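Origin of replication complex subunit 1B (Arabidopsis thaliana, PDB 5HH7) reads the unmodified histone H3 tail through this BAH-PHD cassette and, as a subunit of the origin recognition complex, binds origins of replication. Local coordinates at residues W132-D137 with A152-I157; M156-T161 with E173-N178; R190-K195 with D209-E214. All coordinates share one frame; numbering follows the deposited sequence.

Contact 1: residues W132-D137 with A152-I157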
loop_
_atom_site.group_PDB
_atom_site.type_symbol
_atom_site.label_atom_id
_atom_site.label_comp_id
_atom_site.label_asym_id
_atom_site.label_seq_id
_atom_site.Cartn_x
_atom_site.Cartn_y
_atom_site.Cartn_z
ATOM N N TRP A 132 8.290 0.631 -4.761
ATOM C CA TRP A 132 8.656 0.147 -3.438
ATOM C C TRP A 132 7.774 0.761 -2.360
ATOM O O TRP A 132 7.132 1.790 -2.574
ATOM C CB TRP A 132 10.112 0.499 -3.118
ATOM C CG TRP A 132 11.126 0.032 -4.116
ATOM C CD1 TRP A 132 11.298 0.496 -5.387
ATOM C CD2 TRP A 132 12.140 -0.961 -3.911
ATOM N NE1 TRP A 132 12.342 -0.160 -5.994
ATOM C CE2 TRP A 132 12.875 -1.060 -5.109
ATOM C CE3 TRP A 132 12.491 -1.782 -2.833
ATOM C CZ2 TRP A 132 13.942 -1.944 -5.261
ATOM C CZ3 TRP A 132 13.553 -2.663 -2.987
ATOM C CH2 TRP A 132 14.263 -2.737 -4.192
ATOM N N ALA A 133 7.764 0.120 -1.198
ATOM C CA ALA A 133 7.163 0.687 0.001
ATOM C C ALA A 133 8.152 0.507 1.141
ATOM O O ALA A 133 8.840 -0.514 1.218
ATOM C CB ALA A 133 5.848 -0.001 0.321
ATOM N N ALA A 134 8.236 1.501 2.019
ATOM C CA ALA A 134 9.185 1.454 3.122
ATOM C C ALA A 134 8.631 2.112 4.370
ATOM O O ALA A 134 7.763 2.983 4.296
ATOM C CB ALA A 134 10.492 2.128 2.724
ATOM N N ARG A 135 9.139 1.683 5.518
ATOM C CA ARG A 135 8.904 2.387 6.764
ATOM C C ARG A 135 10.097 3.297 7.020
ATOM O O ARG A 135 11.247 2.904 6.810
ATOM C CB ARG A 135 8.722 1.401 7.920
ATOM C CG ARG A 135 8.751 2.049 9.298
ATOM C CD ARG A 135 7.967 1.226 10.303
ATOM N NE ARG A 135 6.530 1.326 10.065
ATOM C CZ ARG A 135 5.624 0.531 10.624
ATOM N NH1 ARG A 135 6.006 -0.438 11.451
ATOM N NH2 ARG A 135 4.335 0.697 10.349
ATOM N N ILE A 136 9.828 4.520 7.458
ATOM C CA ILE A 136 10.903 5.464 7.715
ATOM C C ILE A 136 11.595 5.157 9.038
ATOM O O ILE A 136 11.007 5.294 10.112
ATOM C CB ILE A 136 10.401 6.914 7.697
ATOM C CG1 ILE A 136 9.813 7.248 6.322
ATOM C CG2 ILE A 136 11.538 7.859 8.032
ATOM C CD1 ILE A 136 9.337 8.683 6.181
ATOM N N ASP A 137 12.851 4.735 8.945
ATOM C CA ASP A 137 13.634 4.364 10.117
ATOM C C ASP A 137 14.340 5.584 10.696
ATOM O O ASP A 137 14.330 5.804 11.908
ATOM C CB ASP A 137 14.653 3.287 9.740
ATOM C CG ASP A 137 15.386 2.728 10.940
ATOM O OD1 ASP A 137 14.767 1.968 11.713
ATOM O OD2 ASP A 137 16.584 3.041 11.102
ATOM N N ALA A 152 15.474 3.873 4.841
ATOM C CA ALA A 152 14.264 3.128 4.533
ATOM C C ALA A 152 14.375 1.682 4.991
ATOM O O ALA A 152 15.395 1.039 4.772
ATOM C CB ALA A 152 13.985 3.180 3.039
ATOM N N ARG A 153 13.323 1.184 5.635
ATOM C CA ARG A 153 13.213 -0.238 5.933
ATOM C C ARG A 153 12.167 -0.809 4.989
ATOM O O ARG A 153 10.978 -0.506 5.110
ATOM C CB ARG A 153 12.804 -0.473 7.388
ATOM C CG ARG A 153 12.835 -1.945 7.797
ATOM C CD ARG A 153 12.412 -2.156 9.247
ATOM N NE ARG A 153 12.393 -3.576 9.597
ATOM C CZ ARG A 153 12.029 -4.051 10.785
ATOM N NH1 ARG A 153 11.653 -3.220 11.750
ATOM N NH2 ARG A 153 12.044 -5.360 11.010
ATOM N N TRP A 154 12.617 -1.627 4.042
ATOM C CA TRP A 154 11.772 -2.044 2.926
ATOM C C TRP A 154 10.663 -3.016 3.305
ATOM O O TRP A 154 10.882 -3.970 4.054
ATOM C CB TRP A 154 12.621 -2.675 1.817
ATOM C CG TRP A 154 13.654 -1.760 1.233
ATOM C CD1 TRP A 154 15.009 -1.925 1.274
ATOM C CD2 TRP A 154 13.419 -0.539 0.521
ATOM N NE1 TRP A 154 15.632 -0.882 0.628
ATOM C CE2 TRP A 154 14.679 -0.019 0.155
ATOM C CE3 TRP A 154 12.268 0.164 0.155
ATOM C CZ2 TRP A 154 14.819 1.174 -0.554
ATOM C CZ3 TRP A 154 12.410 1.349 -0.550
ATOM C CH2 TRP A 154 13.676 1.839 -0.899
ATOM N N TYR A 155 9.471 -2.771 2.772
ATOM C CA TYR A 155 8.435 -3.785 2.753
ATOM C C TYR A 155 8.699 -4.673 1.543
ATOM O O TYR A 155 9.465 -4.307 0.642
ATOM C CB TYR A 155 7.038 -3.162 2.656
ATOM C CG TYR A 155 6.551 -2.509 3.936
ATOM C CD1 TYR A 155 6.011 -3.274 4.966
ATOM C CD2 TYR A 155 6.615 -1.131 4.109
ATOM C CE1 TYR A 155 5.560 -2.691 6.137
ATOM C CE2 TYR A 155 6.165 -0.534 5.282
ATOM C CZ TYR A 155 5.636 -1.321 6.291
ATOM O OH TYR A 155 5.182 -0.749 7.458
ATOM N N MET A 156 8.070 -5.840 1.528
ATOM C CA MET A 156 8.183 -6.751 0.399
ATOM C C MET A 156 6.851 -7.456 0.174
ATOM O O MET A 156 6.217 -7.914 1.124
ATOM C CB MET A 156 9.298 -7.773 0.641
ATOM C CG MET A 156 9.412 -8.858 -0.435
ATOM S SD MET A 156 10.773 -10.014 -0.135
ATOM C CE MET A 156 12.190 -8.975 -0.493
ATOM N N ILE A 157 6.420 -7.533 -1.080
ATOM C CA ILE A 157 5.201 -8.259 -1.408
ATOM C C ILE A 157 5.499 -9.758 -1.396
ATOM O O ILE A 157 6.630 -10.168 -1.660
ATOM C CB ILE A 157 4.617 -7.820 -2.771
ATOM C CG1 ILE A 157 5.590 -8.134 -3.906
ATOM C CG2 ILE A 157 4.278 -6.333 -2.747
ATOM C CD1 ILE A 157 5.040 -7.800 -5.286
HETATM O O HOH W 1 8.646 -2.618 -1.436
#
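W132 sets CE3 of its indole over one face of the W154 ring, 3.6 Å above the plane and displaced toward the rim. The six-membered rings have centroids 4.6 Å apart and planes inclined by 48°, an oblique pairing. Nearer the backbone, W132 CB closes to 3.5 Å of W154 CZ3. A chi1 of -55° turns W132 CG anti to its own carbonyl carbon, and from there CG also faces W154 CZ3, at 4.0 Å. The opposite face of the W154 indole receives A152 CB, again near the rim, and the carbonyl oxygen of A133 lies in plane at its edge. A134 CB and A152 CB meet at 3.7 Å, on the side of the sheet that also carries W154. The other side is more polar. Y155 OH stands over one face of the R135 guanidinium; it is 3.3 Å from R135 NH2 but makes no hydrogen bond there. Both groups instead converge on D31, while the extended R153 runs away to T177 and E216. Between the two sides, R135 and R153 exchange two backbone hydrogen bonds, and Y155 N donates to A133 O at 2.8 Å. The partner bond of that last pair is relayed by a water, which accepts from A133 N and donates to Y155 O. This is a twisted antiparallel beta hairpin, its segments inclined at 144°, formed by strands 132-142 and 148-156 within the mixed sheet of the BAH domain.

Contact 2: residues M156-T161 with E173-N178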
loop_
_atom_site.group_PDB
_atom_site.type_symbol
_atom_site.label_atom_id
_atom_site.label_comp_id
_atom_site.label_asym_id
_atom_site.label_seq_id
_atom_site.Cartn_x
_atom_site.Cartn_y
_atom_site.Cartn_z
ATOM N N MET A 156 8.070 -5.840 1.528
ATOM C CA MET A 156 8.183 -6.751 0.399
ATOM C C MET A 156 6.851 -7.456 0.174
ATOM O O MET A 156 6.217 -7.914 1.124
ATOM C CB MET A 156 9.298 -7.773 0.641
ATOM C CG MET A 156 9.412 -8.858 -0.435
ATOM S SD MET A 156 10.773 -10.014 -0.135
ATOM C CE MET A 156 12.190 -8.975 -0.493
ATOM N N ILE A 157 6.420 -7.533 -1.080
ATOM C CA ILE A 157 5.201 -8.259 -1.408
ATOM C C ILE A 157 5.499 -9.758 -1.396
ATOM O O ILE A 157 6.630 -10.168 -1.660
ATOM C CB ILE A 157 4.617 -7.820 -2.771
ATOM C CG1 ILE A 157 5.590 -8.134 -3.906
ATOM C CG2 ILE A 157 4.278 -6.333 -2.747
ATOM C CD1 ILE A 157 5.040 -7.800 -5.286
ATOM N N PRO A 158 4.491 -10.579 -1.058
ATOM C CA PRO A 158 4.687 -12.029 -0.932
ATOM C C PRO A 158 5.288 -12.677 -2.179
ATOM O O PRO A 158 6.099 -13.590 -2.041
ATOM C CB PRO A 158 3.264 -12.549 -0.683
ATOM C CG PRO A 158 2.591 -11.424 0.022
ATOM C CD PRO A 158 3.140 -10.172 -0.631
ATOM N N GLU A 159 4.911 -12.203 -3.365
ATOM C CA GLU A 159 5.425 -12.767 -4.614
ATOM C C GLU A 159 6.945 -12.679 -4.709
ATOM O O GLU A 159 7.580 -13.497 -5.373
ATOM C CB GLU A 159 4.811 -12.059 -5.826
ATOM C CG GLU A 159 3.426 -12.542 -6.215
ATOM C CD GLU A 159 2.324 -11.843 -5.444
ATOM O OE1 GLU A 159 2.642 -11.024 -4.550
ATOM O OE2 GLU A 159 1.139 -12.117 -5.736
ATOM N N GLU A 160 7.527 -11.678 -4.049
ATOM C CA GLU A 160 8.960 -11.431 -4.168
ATOM C C GLU A 160 9.811 -12.185 -3.148
ATOM O O GLU A 160 11.041 -12.180 -3.237
ATOM C CB GLU A 160 9.253 -9.928 -4.141
ATOM C CG GLU A 160 8.759 -9.215 -5.398
ATOM C CD GLU A 160 9.184 -7.764 -5.459
ATOM O OE1 GLU A 160 9.635 -7.232 -4.425
ATOM O OE2 GLU A 160 9.069 -7.159 -6.546
ATOM N N THR A 161 9.160 -12.833 -2.185
ATOM C CA THR A 161 9.853 -13.801 -1.344
ATOM C C THR A 161 10.075 -15.039 -2.202
ATOM O O THR A 161 9.293 -15.309 -3.116
ATOM C CB THR A 161 9.036 -14.177 -0.094
ATOM O OG1 THR A 161 7.901 -14.968 -0.473
ATOM C CG2 THR A 161 8.559 -12.916 0.630
ATOM N N GLU A 173 -1.497 -7.633 1.536
ATOM C CA GLU A 173 -0.542 -7.952 2.598
ATOM C C GLU A 173 0.913 -7.704 2.203
ATOM O O GLU A 173 1.339 -8.053 1.105
ATOM C CB GLU A 173 -0.717 -9.396 3.088
ATOM C CG GLU A 173 0.181 -9.742 4.278
ATOM C CD GLU A 173 -0.151 -11.083 4.904
ATOM O OE1 GLU A 173 -0.935 -11.848 4.303
ATOM O OE2 GLU A 173 0.365 -11.365 6.009
ATOM N N LEU A 174 1.662 -7.087 3.116
ATOM C CA LEU A 174 3.090 -6.853 2.939
ATOM C C LEU A 174 3.850 -7.488 4.096
ATOM O O LEU A 174 3.292 -7.681 5.178
ATOM C CB LEU A 174 3.384 -5.351 2.939
ATOM C CG LEU A 174 2.629 -4.493 1.923
ATOM C CD1 LEU A 174 2.904 -3.017 2.167
ATOM C CD2 LEU A 174 3.014 -4.897 0.501
ATOM N N TYR A 175 5.123 -7.796 3.866
ATOM C CA TYR A 175 6.032 -8.186 4.937
ATOM C C TYR A 175 7.035 -7.064 5.148
ATOM O O TYR A 175 7.489 -6.452 4.184
ATOM C CB TYR A 175 6.804 -9.447 4.557
ATOM C CG TYR A 175 5.945 -10.653 4.278
ATOM C CD1 TYR A 175 4.891 -10.992 5.119
ATOM C CD2 TYR A 175 6.192 -11.459 3.175
ATOM C CE1 TYR A 175 4.103 -12.105 4.862
ATOM C CE2 TYR A 175 5.412 -12.570 2.910
ATOM C CZ TYR A 175 4.370 -12.888 3.757
ATOM O OH TYR A 175 3.599 -13.998 3.491
ATOM N N LEU A 176 7.383 -6.794 6.404
ATOM C CA LEU A 176 8.428 -5.821 6.703
ATOM C C LEU A 176 9.775 -6.528 6.797
ATOM O O LEU A 176 10.005 -7.324 7.702
ATOM C CB LEU A 176 8.127 -5.083 8.007
ATOM C CG LEU A 176 9.098 -3.943 8.332
ATOM C CD1 LEU A 176 9.181 -2.974 7.163
ATOM C CD2 LEU A 176 8.677 -3.217 9.606
ATOM N N THR A 177 10.670 -6.247 5.856
ATOM C CA THR A 177 11.945 -6.952 5.825
ATOM C C THR A 177 12.941 -6.353 6.804
ATOM O O THR A 177 12.676 -5.327 7.436
ATOM C CB THR A 177 12.579 -6.914 4.426
ATOM O OG1 THR A 177 13.104 -5.602 4.176
ATOM C CG2 THR A 177 11.553 -7.263 3.365
ATOM N N ASN A 178 14.092 -7.008 6.920
ATOM C CA ASN A 178 15.220 -6.454 7.644
ATOM C C ASN A 178 16.258 -5.904 6.672
ATOM O O ASN A 178 17.448 -5.848 6.981
ATOM C CB ASN A 178 15.833 -7.507 8.567
ATOM C CG ASN A 178 14.872 -7.947 9.656
ATOM O OD1 ASN A 178 14.107 -7.139 10.187
ATOM N ND2 ASN A 178 14.899 -9.235 9.990
#
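Y175 turns the edge of its ring to T161, whose CG2 comes in near the ring plane, 3.8 Å from Y175 CD2, the two side chains crossing at about a right angle. P158 approaches the same ring obliquely, its CB 4.2 Å from Y175 CE2. T161 is fixed in this attitude by its other branch: chi1 of 71° sets OG1 between the backbone N and the carbonyl carbon, from where it donates to P158 O at 2.8 Å. That oxygen also accepts from T161 N, and P158 O thus takes two bonds from T161 at the short 3-10 segment 158-160. Y175 also meets F224 edge-to-face, and its hydroxyl is hydrogen-bonded to N169. Between these segments the backbone forms one antiparallel hydrogen-bonded pair, M156 with Y175, which links strand 148-156 to strand 175-184 in the BAH-domain sheet; the connecting loop leaves directly from it. M156 N gives to Y175 O at 2.8 Å, and Y175 N returns a straighter bond to M156 O. On one flank of the pair, M156 CB packs on T177 CG2 at 3.6 Å. On the other, I157 CG2 and L174 CD2 touch at 3.8 Å, and P158 CD lies 3.3 Å from E173 O.

Contact 3: residues R190-K195 with D209-E214; sequences RHCSVK and DVFLCE
V194 and C213 meet at the apolar centre, where V194 CG1 lies 3.4 Å from C213 CB, tighter than an ordinary van der Waals contact. A chi1 of 180° sets that CG1 anti to its backbone N. On the same side of the sheet F211 presents its ring edge to C192, whose CB lies in the ring plane 3.9 Å from F211 CE2. The sulfur of C192 is set obliquely to this ring, 5.3 Å from its centroid, a loose sulfur-aromatic contact. L126 and L127 of helix 122-127 and L174 also touch F211. The other side of the sheet is served by K195, whose side chain crosses that of V210 obliquely, CG to CG1, with F200 beside both. These side chains flank a parallel pairing of S193 with V210, V194 with F211 and K195 with L212, the strands of a beta-alpha-beta unit in the BAH domain whose connection includes the short helix 197-200. Four backbone bonds alternate across it: S193 N to D209 O, F211 N to S193 O, K195 N to F211 O and C213 N to K195 O. Where the pairing begins, R190 and D209 form a salt bridge. R190 NH1 lies 2.9 Å from D209 OD2 and reaches it from above the carboxylate plane, 67° out of it, though the oxygen lies close to the guanidinium plane. R190 NH2 adds only weak bonds to both carboxylate oxygens. Two waters donate to the carboxylate, one to each oxygen. R190 NE forms a second salt bridge, with D47, and D209 OD1 is hydrogen-bonded to Y33. A basic side chain of the bound H3 peptide packs on D209 and V210 and comes close to R190 NH2, a like charge that D209 probably helps to offset.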
loop_
_atom_site.group_PDB
_atom_site.type_symbol
_atom_site.label_atom_id
_atom_site.label_comp_id
_atom_site.label_asym_id
_atom_site.label_seq_id
_atom_site.Cartn_x
_atom_site.Cartn_y
_atom_site.Cartn_z
ATOM N N ARG A 190 4.609 9.339 -1.924
ATOM C CA ARG A 190 3.677 9.844 -0.917
ATOM C C ARG A 190 3.433 8.779 0.141
ATOM O O ARG A 190 3.900 7.647 0.006
ATOM C CB ARG A 190 2.353 10.283 -1.553
ATOM C CG ARG A 190 1.734 9.260 -2.495
ATOM C CD ARG A 190 0.473 9.819 -3.160
ATOM N NE ARG A 190 -0.222 8.824 -3.974
ATOM C CZ ARG A 190 -1.051 7.908 -3.481
ATOM N NH1 ARG A 190 -1.284 7.857 -2.178
ATOM N NH2 ARG A 190 -1.642 7.040 -4.291
ATOM N N HIS A 191 2.712 9.145 1.194
ATOM C CA HIS A 191 2.401 8.202 2.264
ATOM C C HIS A 191 1.477 7.082 1.801
ATOM O O HIS A 191 0.629 7.271 0.928
ATOM C CB HIS A 191 1.737 8.918 3.445
ATOM C CG HIS A 191 2.682 9.719 4.285
ATOM N ND1 HIS A 191 2.904 11.064 4.081
ATOM C CD2 HIS A 191 3.453 9.367 5.342
ATOM C CE1 HIS A 191 3.774 11.504 4.972
ATOM N NE2 HIS A 191 4.122 10.495 5.751
ATOM N N CYS A 192 1.655 5.907 2.395
ATOM C CA CYS A 192 0.619 4.885 2.379
ATOM C C CYS A 192 0.311 4.564 3.837
ATOM O O CYS A 192 0.951 5.103 4.739
ATOM C CB CYS A 192 1.053 3.638 1.597
ATOM S SG CYS A 192 2.539 2.804 2.204
ATOM N N SER A 193 -0.675 3.710 4.078
ATOM C CA SER A 193 -1.032 3.375 5.451
ATOM C C SER A 193 -0.976 1.870 5.684
ATOM O O SER A 193 -1.795 1.118 5.157
ATOM C CB SER A 193 -2.415 3.922 5.802
ATOM O OG SER A 193 -2.629 3.875 7.202
ATOM N N VAL A 194 -0.001 1.437 6.474
ATOM C CA VAL A 194 0.187 0.017 6.739
ATOM C C VAL A 194 -0.366 -0.342 8.114
ATOM O O VAL A 194 0.050 0.223 9.123
ATOM C CB VAL A 194 1.669 -0.372 6.659
ATOM C CG1 VAL A 194 1.832 -1.844 6.942
ATOM C CG2 VAL A 194 2.226 -0.033 5.283
ATOM N N LYS A 195 -1.303 -1.284 8.146
ATOM C CA LYS A 195 -2.032 -1.598 9.369
ATOM C C LYS A 195 -1.607 -2.935 9.961
ATOM O O LYS A 195 -1.356 -3.896 9.233
ATOM C CB LYS A 195 -3.537 -1.644 9.086
ATOM C CG LYS A 195 -4.097 -0.392 8.431
ATOM C CD LYS A 195 -4.076 0.787 9.391
ATOM C CE LYS A 195 -4.702 2.018 8.761
ATOM N NZ LYS A 195 -4.695 3.185 9.690
ATOM N N ASP A 209 -4.788 3.090 -0.460
ATOM C CA ASP A 209 -3.408 3.009 -0.004
ATOM C C ASP A 209 -3.270 2.344 1.362
ATOM O O ASP A 209 -2.351 2.642 2.125
ATOM C CB ASP A 209 -2.790 4.407 -0.016
ATOM C CG ASP A 209 -2.857 5.045 -1.393
ATOM O OD1 ASP A 209 -2.324 4.441 -2.346
ATOM O OD2 ASP A 209 -3.478 6.119 -1.536
ATOM N N VAL A 210 -4.185 1.424 1.650
ATOM C CA VAL A 210 -4.193 0.711 2.920
ATOM C C VAL A 210 -3.671 -0.709 2.743
ATOM O O VAL A 210 -4.143 -1.452 1.881
ATOM C CB VAL A 210 -5.612 0.668 3.521
ATOM C CG1 VAL A 210 -5.648 -0.217 4.767
ATOM C CG2 VAL A 210 -6.092 2.078 3.842
ATOM N N PHE A 211 -2.695 -1.084 3.562
ATOM C CA PHE A 211 -2.108 -2.415 3.477
ATOM C C PHE A 211 -2.068 -3.094 4.835
ATOM O O PHE A 211 -2.169 -2.443 5.874
ATOM C CB PHE A 211 -0.695 -2.342 2.891
ATOM C CG PHE A 211 -0.642 -1.677 1.552
ATOM C CD1 PHE A 211 -0.871 -2.407 0.395
ATOM C CD2 PHE A 211 -0.390 -0.319 1.448
ATOM C CE1 PHE A 211 -0.838 -1.790 -0.845
ATOM C CE2 PHE A 211 -0.356 0.304 0.212
ATOM C CZ PHE A 211 -0.581 -0.433 -0.934
ATOM N N LEU A 212 -1.923 -4.412 4.807
ATOM C CA LEU A 212 -1.803 -5.213 6.014
ATOM C C LEU A 212 -0.357 -5.645 6.192
ATOM O O LEU A 212 0.277 -6.096 5.240
ATOM C CB LEU A 212 -2.676 -6.462 5.894
ATOM C CG LEU A 212 -2.367 -7.590 6.887
ATOM C CD1 LEU A 212 -2.803 -7.200 8.284
ATOM C CD2 LEU A 212 -3.023 -8.908 6.457
ATOM N N CYS A 213 0.169 -5.498 7.404
ATOM C CA CYS A 213 1.449 -6.114 7.740
ATOM C C CYS A 213 1.417 -6.708 9.135
ATOM O O CYS A 213 1.265 -5.988 10.124
ATOM C CB CYS A 213 2.607 -5.126 7.635
ATOM S SG CYS A 213 4.224 -5.892 7.940
ATOM N N GLU A 214 1.558 -8.028 9.205
ATOM C CA GLU A 214 1.598 -8.731 10.476
ATOM C C GLU A 214 3.013 -9.189 10.812
ATOM O O GLU A 214 3.383 -9.266 11.984
ATOM C CB GLU A 214 0.659 -9.940 10.443
ATOM C CG GLU A 214 0.657 -10.764 11.730
ATOM C CD GLU A 214 -0.533 -11.702 11.825
ATOM O OE1 GLU A 214 -1.215 -11.904 10.799
ATOM O OE2 GLU A 214 -0.792 -12.228 12.930
HETATM O O HOH W 2 -3.040 4.023 -4.858
HETATM O O HOH W 3 -4.871 6.651 -3.943
#

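In the fold
All three contacts belong to one curved sheet of the BAH domain. Contacts 1 and 2, with centres about 9 Å apart, share M156 and I157, and are further joined by a probable hydrogen bond between T177 OG1 and W154 O, 2.8 Å apart. Contact 3, centred about 13 Å from contact 2, meets it through L174 N and L212 O, 2.7 Å apart. Its centre is about 10 Å from that of contact 1, where Y155 OH packs on V194 CG1. Of the three, contact 3 touches the bound H3 peptide, at the end of its pairing beside the histone-binding segment 203-208.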